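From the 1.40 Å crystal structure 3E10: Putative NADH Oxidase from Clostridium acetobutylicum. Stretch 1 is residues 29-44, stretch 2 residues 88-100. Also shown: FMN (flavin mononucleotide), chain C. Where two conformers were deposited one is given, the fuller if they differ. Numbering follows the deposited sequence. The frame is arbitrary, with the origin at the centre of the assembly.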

ATOM      1  N   ARG B  29     -13.682  -0.081   6.443  1.00  6.61           N
ATOM      2  CA  ARG B  29     -12.982  -0.417   7.654  1.00  7.68           C
ATOM      3  C   ARG B  29     -11.551  -0.867   7.353  1.00  6.66           C
ATOM      4  O   ARG B  29     -10.609  -0.479   8.054  1.00  7.33           O
ATOM      5  CB  ARG B  29     -13.749  -1.502   8.443  1.00  7.43           C
ATOM      6  CG  ARG B  29     -14.977  -0.953   9.147  1.00  8.54           C
ATOM      7  CD  ARG B  29     -15.698  -2.060   9.938  1.00  9.90           C
ATOM      8  NE  ARG B  29     -16.915  -1.544  10.586  1.00 10.35           N
ATOM      9  CZ  ARG B  29     -16.939  -0.849  11.718  1.00  9.24           C
ATOM     10  NH1 ARG B  29     -15.809  -0.587  12.403  1.00 11.21           N
ATOM     11  NH2 ARG B  29     -18.097  -0.425  12.192  1.00 13.17           N
ATOM     12  N   ALA B  30     -11.383  -1.698   6.332  1.00  5.95           N
ATOM     13  CA  ALA B  30     -10.043  -2.197   5.979  1.00  6.51           C
ATOM     14  C   ALA B  30      -9.133  -1.030   5.587  1.00  4.85           C
ATOM     15  O   ALA B  30      -7.981  -0.956   6.043  1.00  5.82           O
ATOM     16  CB  ALA B  30     -10.100  -3.237   4.855  1.00  7.80           C
ATOM     17  N   ALA B  31      -9.644  -0.107   4.780  1.00  6.65           N
ATOM     18  CA  ALA B  31      -8.885   1.074   4.376  1.00  6.47           C
ATOM     19  C   ALA B  31      -8.361   1.843   5.586  1.00  5.71           C
ATOM     20  O   ALA B  31      -7.190   2.240   5.654  1.00  6.70           O
ATOM     21  CB  ALA B  31      -9.768   1.991   3.537  1.00  6.32           C
HETATM   22  N   MSE B  32      -9.238   2.024   6.569  1.00  5.94           N
HETATM   23  CA  MSE B  32      -8.929   2.879   7.715  1.00  4.67           C
HETATM   24  C   MSE B  32      -8.028   2.220   8.756  1.00  6.12           C
HETATM   25  O   MSE B  32      -7.605   2.888   9.695  1.00  7.10           O
HETATM   26  CB  MSE B  32     -10.173   3.479   8.343  1.00  6.71           C
HETATM   27  CG  MSE B  32     -10.880   4.362   7.343  1.00  5.43           C
HETATM   28 SE   MSE B  32     -12.265   5.493   8.095  0.75  6.87          SE
HETATM   29  CE  MSE B  32     -13.777   4.918   6.997  1.00  9.44           C
ATOM     30  N   GLN B  33      -7.738   0.925   8.590  1.00  6.11           N
ATOM     31  CA  GLN B  33      -6.727   0.239   9.383  1.00  5.70           C
ATOM     32  C   GLN B  33      -5.320   0.341   8.814  1.00  5.19           C
ATOM     33  O   GLN B  33      -4.380  -0.200   9.394  1.00  5.66           O
ATOM     34  CB  GLN B  33      -7.091  -1.241   9.546  1.00  5.77           C
ATOM     35  CG  GLN B  33      -8.316  -1.500  10.361  1.00  5.36           C
ATOM     36  CD  GLN B  33      -8.279  -0.926  11.750  1.00  6.62           C
ATOM     37  OE1 GLN B  33      -9.147  -0.118  12.123  1.00  7.85           O
ATOM     38  NE2 GLN B  33      -7.266  -1.307  12.529  1.00  7.46           N
ATOM     39  N   ALA B  34      -5.137   1.048   7.708  1.00  5.36           N
ATOM     40  CA  ALA B  34      -3.811   1.184   7.123  1.00  4.64           C
ATOM     41  C   ALA B  34      -2.854   1.952   8.016  1.00  4.61           C
ATOM     42  O   ALA B  34      -3.263   2.821   8.809  1.00  5.82           O
ATOM     43  CB  ALA B  34      -3.910   1.843   5.754  1.00  5.87           C
ATOM     44  N   PRO B  35      -1.569   1.637   7.887  1.00  6.27           N
ATOM     45  CA  PRO B  35      -0.585   2.461   8.537  1.00  5.63           C
ATOM     46  C   PRO B  35      -0.564   3.836   7.862  1.00  4.68           C
ATOM     47  O   PRO B  35      -1.006   3.992   6.720  1.00  5.85           O
ATOM     48  CB  PRO B  35       0.722   1.714   8.306  1.00  5.93           C
ATOM     49  CG  PRO B  35       0.505   1.046   6.995  1.00  5.89           C
ATOM     50  CD  PRO B  35      -0.953   0.584   7.053  1.00  5.36           C
ATOM     51  N   SER B  36      -0.033   4.838   8.563  1.00  5.25           N
ATOM     52  CA  SER B  36       0.104   6.174   7.982  1.00  5.54           C
ATOM     53  C   SER B  36       1.212   6.919   8.679  1.00  5.35           C
ATOM     54  O   SER B  36       1.431   6.741   9.878  1.00  6.69           O
ATOM     55  CB  SER B  36      -1.208   6.958   8.002  1.00  5.45           C
ATOM     56  OG  SER B  36      -1.706   7.237   9.300  1.00  7.02           O
ATOM     57  N   ALA B  37       1.948   7.708   7.917  1.00  6.57           N
ATOM     58  CA  ALA B  37       3.077   8.467   8.483  1.00  6.02           C
ATOM     59  C   ALA B  37       2.569   9.341   9.609  1.00  7.54           C
ATOM     60  O   ALA B  37       1.568  10.060   9.471  1.00  7.54           O
ATOM     61  CB  ALA B  37       3.759   9.289   7.390  1.00  8.07           C
ATOM     62  N   GLY B  38       3.244   9.278  10.756  1.00  8.87           N
ATOM     63  CA  GLY B  38       2.775  10.079  11.892  1.00  8.86           C
ATOM     64  C   GLY B  38       1.409   9.690  12.459  1.00  8.86           C
ATOM     65  O   GLY B  38       0.822  10.446  13.207  1.00 10.15           O
ATOM     66  N   ASN B  39       0.876   8.527  12.070  1.00  8.31           N
ATOM     67  CA  ASN B  39      -0.499   8.173  12.332  1.00  6.71           C
ATOM     68  C   ASN B  39      -1.480   9.288  11.897  1.00  6.97           C
ATOM     69  O   ASN B  39      -2.511   9.509  12.542  1.00  9.03           O
ATOM     70  CB  ASN B  39      -0.715   7.861  13.822  1.00  9.34           C
ATOM     71  CG  ASN B  39      -2.033   7.153  14.102  1.00  8.80           C
ATOM     72  OD1 ASN B  39      -2.551   6.390  13.281  1.00  9.19           O
ATOM     73  ND2 ASN B  39      -2.594   7.414  15.286  1.00 12.36           N
ATOM     74  N   GLN B  40      -1.135   9.968  10.807  1.00  6.33           N
ATOM     75  CA  GLN B  40      -1.926  11.120  10.383  1.00  7.61           C
ATOM     76  C   GLN B  40      -3.286  10.766   9.787  1.00  8.26           C
ATOM     77  O   GLN B  40      -4.167  11.627   9.738  1.00  9.20           O
ATOM     78  CB  GLN B  40      -1.131  12.028   9.427  1.00  8.45           C
ATOM     79  CG  GLN B  40      -0.803  11.460   8.063  1.00  6.96           C
ATOM     80  CD  GLN B  40       0.222  12.277   7.325  1.00  6.54           C
ATOM     81  OE1 GLN B  40       0.499  13.439   7.714  1.00  9.81           O
ATOM     82  NE2 GLN B  40       0.833  11.688   6.286  1.00  7.34           N
ATOM     83  N   GLN B  41      -3.457   9.521   9.341  1.00  7.00           N
ATOM     84  CA  GLN B  41      -4.771   9.045   8.844  1.00  7.98           C
ATOM     85  C   GLN B  41      -5.486  10.081   7.984  1.00  8.20           C
ATOM     86  O   GLN B  41      -6.532  10.595   8.383  1.00  8.96           O
ATOM     87  CB  GLN B  41      -5.679   8.636  10.015  1.00  7.70           C
ATOM     88  CG  GLN B  41      -5.103   7.552  10.929  1.00  8.24           C
ATOM     89  CD  GLN B  41      -5.901   7.351  12.204  1.00  8.24           C
ATOM     90  OE1 GLN B  41      -5.320   7.262  13.310  1.00 18.17           O
ATOM     91  NE2 GLN B  41      -7.186   7.215  12.082  1.00  8.84           N
ATOM     92  N   PRO B  42      -4.929  10.397   6.808  1.00  7.29           N
ATOM     93  CA  PRO B  42      -5.362  11.614   6.086  1.00  6.62           C
ATOM     94  C   PRO B  42      -6.551  11.384   5.133  1.00  7.29           C
ATOM     95  O   PRO B  42      -6.967  12.303   4.431  1.00  8.61           O
ATOM     96  CB  PRO B  42      -4.117  11.993   5.323  1.00  9.86           C
ATOM     97  CG  PRO B  42      -3.513  10.661   4.952  1.00  8.96           C
ATOM     98  CD  PRO B  42      -3.782   9.754   6.143  1.00  8.20           C
ATOM     99  N   TRP B  43      -7.147  10.205   5.207  1.00  6.74           N
ATOM    100  CA  TRP B  43      -8.073   9.740   4.160  1.00  6.92           C
ATOM    101  C   TRP B  43      -9.525  10.182   4.318  1.00  7.92           C
ATOM    102  O   TRP B  43     -10.071  10.283   5.437  1.00  7.35           O
ATOM    103  CB  TRP B  43      -8.070   8.218   4.100  1.00  7.89           C
ATOM    104  CG  TRP B  43      -7.871   7.533   5.448  1.00  7.37           C
ATOM    105  CD1 TRP B  43      -8.733   7.496   6.504  1.00  9.05           C
ATOM    106  CD2 TRP B  43      -6.719   6.806   5.844  1.00  9.61           C
ATOM    107  NE1 TRP B  43      -8.176   6.781   7.536  1.00 10.15           N
ATOM    108  CE2 TRP B  43      -6.944   6.331   7.144  1.00  8.68           C
ATOM    109  CE3 TRP B  43      -5.519   6.506   5.203  1.00  8.12           C
ATOM    110  CZ2 TRP B  43      -5.968   5.596   7.852  1.00  9.52           C
ATOM    111  CZ3 TRP B  43      -4.549   5.741   5.889  1.00  9.42           C
ATOM    112  CH2 TRP B  43      -4.798   5.310   7.203  1.00  9.41           C
ATOM    113  N   GLU B  44     -10.145  10.383   3.170  1.00  6.70           N
ATOM    114  CA  GLU B  44     -11.595  10.602   3.010  1.00  7.54           C
ATOM    115  C   GLU B  44     -12.025   9.758   1.828  1.00  7.74           C
ATOM    116  O   GLU B  44     -11.239   9.552   0.931  1.00  8.72           O
ATOM    117  CB  GLU B  44     -11.857  12.090   2.673  1.00  9.11           C
ATOM    118  CG  GLU B  44     -11.476  13.076   3.783  1.00 10.92           C
ATOM    119  CD  GLU B  44     -12.433  13.104   4.954  1.00 11.60           C
ATOM    120  OE1 GLU B  44     -13.511  12.431   4.902  1.00 12.05           O
ATOM    121  OE2 GLU B  44     -12.110  13.801   5.968  1.00 15.88           O
HETATM  122  N   MSE B  88       4.553  12.379   2.789  1.00  8.13           N
HETATM  123  CA  MSE B  88       4.296  10.948   2.615  0.70  6.88           C
HETATM  124  C   MSE B  88       2.827  10.586   2.415  1.00  5.90           C
HETATM  125  O   MSE B  88       2.488   9.426   2.449  1.00  6.67           O
HETATM  126  CB  MSE B  88       4.903  10.152   3.768  0.70  8.06           C
HETATM  127  CG  MSE B  88       6.412  10.031   3.664  0.70  8.57           C
HETATM  128 SE   MSE B  88       7.213   9.463   5.306  0.52  5.75          SE
HETATM  129  CE  MSE B  88       9.023   9.861   4.837  0.70  7.49           C
ATOM    130  N   TRP B  89       1.970  11.568   2.105  1.00  6.83           N
ATOM    131  CA  TRP B  89       0.550  11.259   2.051  1.00  7.57           C
ATOM    132  C   TRP B  89       0.190  10.236   0.987  1.00  6.97           C
ATOM    133  O   TRP B  89      -0.730   9.462   1.215  1.00  7.66           O
ATOM    134  CB  TRP B  89      -0.321  12.514   1.902  1.00  7.85           C
ATOM    135  CG  TRP B  89      -0.333  13.173   0.572  1.00  9.02           C
ATOM    136  CD1 TRP B  89       0.460  14.173   0.167  1.00 10.34           C
ATOM    137  CD2 TRP B  89      -1.228  12.901  -0.512  1.00  7.53           C
ATOM    138  NE1 TRP B  89       0.129  14.544  -1.120  1.00 12.30           N
ATOM    139  CE2 TRP B  89      -0.897  13.763  -1.563  1.00  8.98           C
ATOM    140  CE3 TRP B  89      -2.280  12.027  -0.683  1.00  8.28           C
ATOM    141  CZ2 TRP B  89      -1.594  13.779  -2.766  1.00 10.03           C
ATOM    142  CZ3 TRP B  89      -2.958  12.018  -1.895  1.00  8.68           C
ATOM    143  CH2 TRP B  89      -2.622  12.895  -2.906  1.00 10.30           C
ATOM    144  N   GLU B  90       0.880  10.234  -0.152  1.00  6.94           N
ATOM    145  CA  GLU B  90       0.520   9.276  -1.179  0.50  5.57           C
ATOM    146  C   GLU B  90       0.811   7.845  -0.751  1.00  5.91           C
ATOM    147  O   GLU B  90       0.144   6.916  -1.199  1.00  6.11           O
ATOM    148  CB  GLU B  90       1.187   9.611  -2.495  0.50  6.32           C
ATOM    149  CG  GLU B  90       0.705  10.942  -3.056  0.50  7.70           C
ATOM    150  CD  GLU B  90       1.648  12.093  -2.795  0.50 12.03           C
ATOM    151  OE1 GLU B  90       2.242  12.155  -1.678  0.50 10.83           O
ATOM    152  OE2 GLU B  90       1.775  12.951  -3.719  0.50 15.81           O
ATOM    153  N   GLN B  91       1.785   7.681   0.143  1.00  5.97           N
ATOM    154  CA  GLN B  91       2.127   6.354   0.647  1.00  5.61           C
ATOM    155  C   GLN B  91       1.061   5.841   1.590  1.00  4.76           C
ATOM    156  O   GLN B  91       0.649   4.678   1.491  1.00  6.03           O
ATOM    157  CB  GLN B  91       3.503   6.404   1.330  1.00  7.00           C
ATOM    158  CG  GLN B  91       4.616   6.794   0.339  1.00  6.22           C
ATOM    159  CD  GLN B  91       5.980   6.944   0.982  1.00  6.94           C
ATOM    160  OE1 GLN B  91       6.299   6.236   1.939  1.00  7.49           O
ATOM    161  NE2 GLN B  91       6.789   7.891   0.466  1.00  9.15           N
ATOM    162  N   ASP B  92       0.605   6.704   2.489  1.00  4.47           N
ATOM    163  CA  ASP B  92      -0.498   6.372   3.360  1.00  5.43           C
ATOM    164  C   ASP B  92      -1.710   5.893   2.533  1.00  4.69           C
ATOM    165  O   ASP B  92      -2.352   4.916   2.872  1.00  5.42           O
ATOM    166  CB  ASP B  92      -0.982   7.603   4.121  1.00  5.58           C
ATOM    167  CG  ASP B  92       0.057   8.252   5.014  1.00  6.38           C
ATOM    168  OD1 ASP B  92       1.141   7.653   5.246  1.00  6.41           O
ATOM    169  OD2 ASP B  92      -0.282   9.369   5.523  1.00  7.49           O
HETATM  170  N   MSE B  93      -2.022   6.648   1.479  1.00  5.00           N
HETATM  171  CA  MSE B  93      -3.219   6.379   0.667  1.00  5.05           C
HETATM  172  C   MSE B  93      -3.068   5.110  -0.141  1.00  4.40           C
HETATM  173  O   MSE B  93      -4.038   4.367  -0.290  1.00  5.57           O
HETATM  174  CB  MSE B  93      -3.565   7.556  -0.265  1.00  6.05           C
HETATM  175  CG  MSE B  93      -3.885   8.896   0.442  1.00  6.24           C
HETATM  176 SE   MSE B  93      -5.306   8.774   1.735  0.75  5.68          SE
HETATM  177  CE  MSE B  93      -6.708   8.191   0.509  1.00  8.60           C
ATOM    178  N   ALA B  94      -1.843   4.842  -0.575  1.00  4.39           N
ATOM    179  CA  ALA B  94      -1.548   3.608  -1.272  1.00  4.55           C
ATOM    180  C   ALA B  94      -1.721   2.393  -0.345  1.00  6.26           C
ATOM    181  O   ALA B  94      -2.233   1.352  -0.759  1.00  5.15           O
ATOM    182  CB  ALA B  94      -0.098   3.688  -1.862  1.00  6.08           C
ATOM    183  N   ALA B  95      -1.310   2.549   0.914  1.00  5.73           N
ATOM    184  CA  ALA B  95      -1.477   1.455   1.879  1.00  4.46           C
ATOM    185  C   ALA B  95      -2.966   1.191   2.126  1.00  5.11           C
ATOM    186  O   ALA B  95      -3.389   0.041   2.224  1.00  6.14           O
ATOM    187  CB  ALA B  95      -0.731   1.806   3.189  1.00  5.41           C
ATOM    188  N   ALA B  96      -3.760   2.264   2.250  1.00  5.07           N
ATOM    189  CA  ALA B  96      -5.211   2.140   2.375  1.00  4.78           C
ATOM    190  C   ALA B  96      -5.835   1.449   1.157  1.00  5.29           C
ATOM    191  O   ALA B  96      -6.695   0.575   1.283  1.00  5.61           O
ATOM    192  CB  ALA B  96      -5.847   3.514   2.623  1.00  6.08           C
ATOM    193  N   ALA B  97      -5.391   1.851  -0.036  1.00  4.92           N
ATOM    194  CA  ALA B  97      -5.901   1.242  -1.270  1.00  4.77           C
ATOM    195  C   ALA B  97      -5.623  -0.254  -1.309  1.00  4.02           C
ATOM    196  O   ALA B  97      -6.496  -1.054  -1.639  1.00  6.11           O
ATOM    197  CB  ALA B  97      -5.255   1.933  -2.502  1.00  6.00           C
ATOM    198  N   GLU B  98      -4.398  -0.624  -0.934  1.00  5.25           N
ATOM    199  CA  GLU B  98      -4.015  -2.025  -0.946  1.00  5.61           C
ATOM    200  C   GLU B  98      -4.867  -2.784   0.061  1.00  5.42           C
ATOM    201  O   GLU B  98      -5.281  -3.904  -0.221  1.00  5.93           O
ATOM    202  CB  GLU B  98      -2.508  -2.197  -0.680  1.00  7.18           C
ATOM    203  CG  GLU B  98      -2.008  -3.669  -0.693  1.00  5.91           C
ATOM    204  CD  GLU B  98      -2.187  -4.400  -2.028  1.00  6.76           C
ATOM    205  OE1 GLU B  98      -2.725  -3.821  -2.990  1.00  8.23           O
ATOM    206  OE2 GLU B  98      -1.801  -5.604  -2.100  1.00  6.88           O
ATOM    207  N   ASN B  99      -5.130  -2.185   1.228  1.00  4.94           N
ATOM    208  CA  ASN B  99      -6.023  -2.859   2.165  1.00  5.11           C
ATOM    209  C   ASN B  99      -7.417  -3.101   1.566  1.00  5.67           C
ATOM    210  O   ASN B  99      -8.044  -4.145   1.793  1.00  5.99           O
ATOM    211  CB  ASN B  99      -6.160  -2.096   3.470  1.00  5.51           C
ATOM    212  CG  ASN B  99      -5.015  -2.346   4.432  1.00  5.77           C
ATOM    213  OD1 ASN B  99      -3.990  -2.969   4.095  1.00  6.14           O
ATOM    214  ND2 ASN B  99      -5.189  -1.849   5.663  1.00  6.34           N
ATOM    215  N   ILE B 100      -7.947  -2.094   0.881  1.00  4.99           N
ATOM    216  CA  ILE B 100      -9.254  -2.287   0.199  1.00  3.97           C
ATOM    217  C   ILE B 100      -9.208  -3.445  -0.782  1.00  4.40           C
ATOM    218  O   ILE B 100     -10.122  -4.275  -0.835  1.00  6.08           O
ATOM    219  CB  ILE B 100      -9.745  -0.978  -0.484  1.00  4.52           C
ATOM    220  CG1 ILE B 100      -9.998   0.130   0.562  1.00  5.93           C
ATOM    221  CG2 ILE B 100     -10.950  -1.233  -1.345  1.00  6.28           C
ATOM    222  CD1 ILE B 100     -10.247   1.495  -0.061  1.00  7.66           C
TER
HETATM  223  N1  FMN C 501       7.105   4.546  12.174  1.00  5.93           N
HETATM  224  C2  FMN C 501       8.328   4.866  12.711  1.00  6.11           C
HETATM  225  O2  FMN C 501       8.622   4.498  13.851  1.00  9.09           O
HETATM  226  N3  FMN C 501       9.280   5.529  11.977  1.00  6.89           N
HETATM  227  C4  FMN C 501       9.022   6.020  10.712  1.00  6.61           C
HETATM  228  O4  FMN C 501       9.927   6.586  10.073  1.00  8.65           O
HETATM  229  C4A FMN C 501       7.780   5.684  10.140  1.00  4.61           C
HETATM  230  N5  FMN C 501       7.478   6.073   8.863  1.00  7.05           N
HETATM  231  C5A FMN C 501       6.277   5.731   8.287  1.00  6.59           C
HETATM  232  C6  FMN C 501       5.988   6.115   6.980  1.00  5.48           C
HETATM  233  C7  FMN C 501       4.805   5.776   6.361  1.00  5.71           C
HETATM  234  C7M FMN C 501       4.556   6.211   4.932  1.00  6.45           C
HETATM  235  C8  FMN C 501       3.869   5.015   7.060  1.00  6.11           C
HETATM  236  C8M FMN C 501       2.701   4.445   6.307  1.00  5.53           C
HETATM  237  C9  FMN C 501       4.148   4.620   8.375  1.00  5.53           C
HETATM  238  C9A FMN C 501       5.342   4.968   9.001  1.00  5.08           C
HETATM  239  N10 FMN C 501       5.609   4.625  10.328  1.00  4.93           N
HETATM  240  C10 FMN C 501       6.835   4.948  10.876  1.00  4.15           C
HETATM  241  C1' FMN C 501       4.610   3.835  11.135  1.00  5.14           C
HETATM  242  C2' FMN C 501       3.484   4.754  11.628  1.00  4.99           C
HETATM  243  O2' FMN C 501       3.920   5.587  12.693  1.00  6.11           O
HETATM  244  C3' FMN C 501       2.288   3.908  12.035  1.00  4.88           C
HETATM  245  O3' FMN C 501       1.775   3.260  10.868  1.00  5.28           O
HETATM  246  C4' FMN C 501       1.161   4.722  12.736  1.00  6.28           C
HETATM  247  O4' FMN C 501       1.577   5.255  13.965  1.00  6.18           O
HETATM  248  C5' FMN C 501      -0.088   3.878  12.936  1.00  6.67           C
HETATM  249  O5' FMN C 501       0.157   2.799  13.826  1.00  6.50           O
HETATM  250  P   FMN C 501      -0.088   1.305  13.291  1.00  6.31           P
HETATM  251  O1P FMN C 501       0.934   1.028  12.200  1.00  6.25           O
HETATM  252  O2P FMN C 501       0.122   0.429  14.510  1.00  6.40           O
HETATM  253  O3P FMN C 501      -1.521   1.205  12.770  1.00  5.71           O
HETATM  254  O   HOH W   1      -3.878  -2.714   8.353  1.00  6.70           O

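Asp92, on the helix of stretch 2, is the polar centre of the contact and has the largest area covered by the opposing stretch. Its CA-to-CB bond points toward the loop of stretch 1, and with chi1 in the m well the carboxylate presents its two oxygens to different donors: Ala37 N donates to Asp92 OD1 (2.8 Å, 168°), and Gln40 NE2 donates to Asp92 OD2 (2.7 Å, 164°). A short acidic side chain thus ties down a backbone amide and a side-chain amide of one turn. That turn is braced internally, Gln40 N donating to Ala37 O (3.0 Å) and Gln41 N to Ser36 OG (2.9 Å). Two helical turns further along, Asn99 ND2 donates to Ala30 O (3.0 Å, 159°) and also to water 1 (3.1 Å), and water 1 lies within hydrogen-bonding reach of Gln33 O (2.8 Å); a carboxamide suits this place because its one nitrogen can serve both acceptors. Between these polar anchors the backbones come close, the CA atoms of Ala31 and Ala96 lying 4.3 Å apart, and the side chains there are small. Ala34 CB packs on Ala95 CB (4.1 Å) and Ala96 CB (4.0 Å), and Pro35 CD meets Ala95 CB (4.1 Å). Just past Asn99, Ile100 CG1 touches Ala31 CB (3.5 Å). Where the backbones stand further apart, larger groups fill the space. The three m torsions of selenomethionine Met93 bring its end nearer to stretch 1, with SE 3.7 Å from Trp43 CB, 4.1 Å from Pro42 CG and near the plane of the indole at its edge. Trp43 CE3 also reaches Ala96 CB (4.0 Å). At the helix start, Ala37 CB packs on Met88 CB (3.9 Å), while the end of Met88 leads away, its SE 3.9 Å from FMN C6. The contact buries 696 Å², including Pro35 O, which has no polar partner.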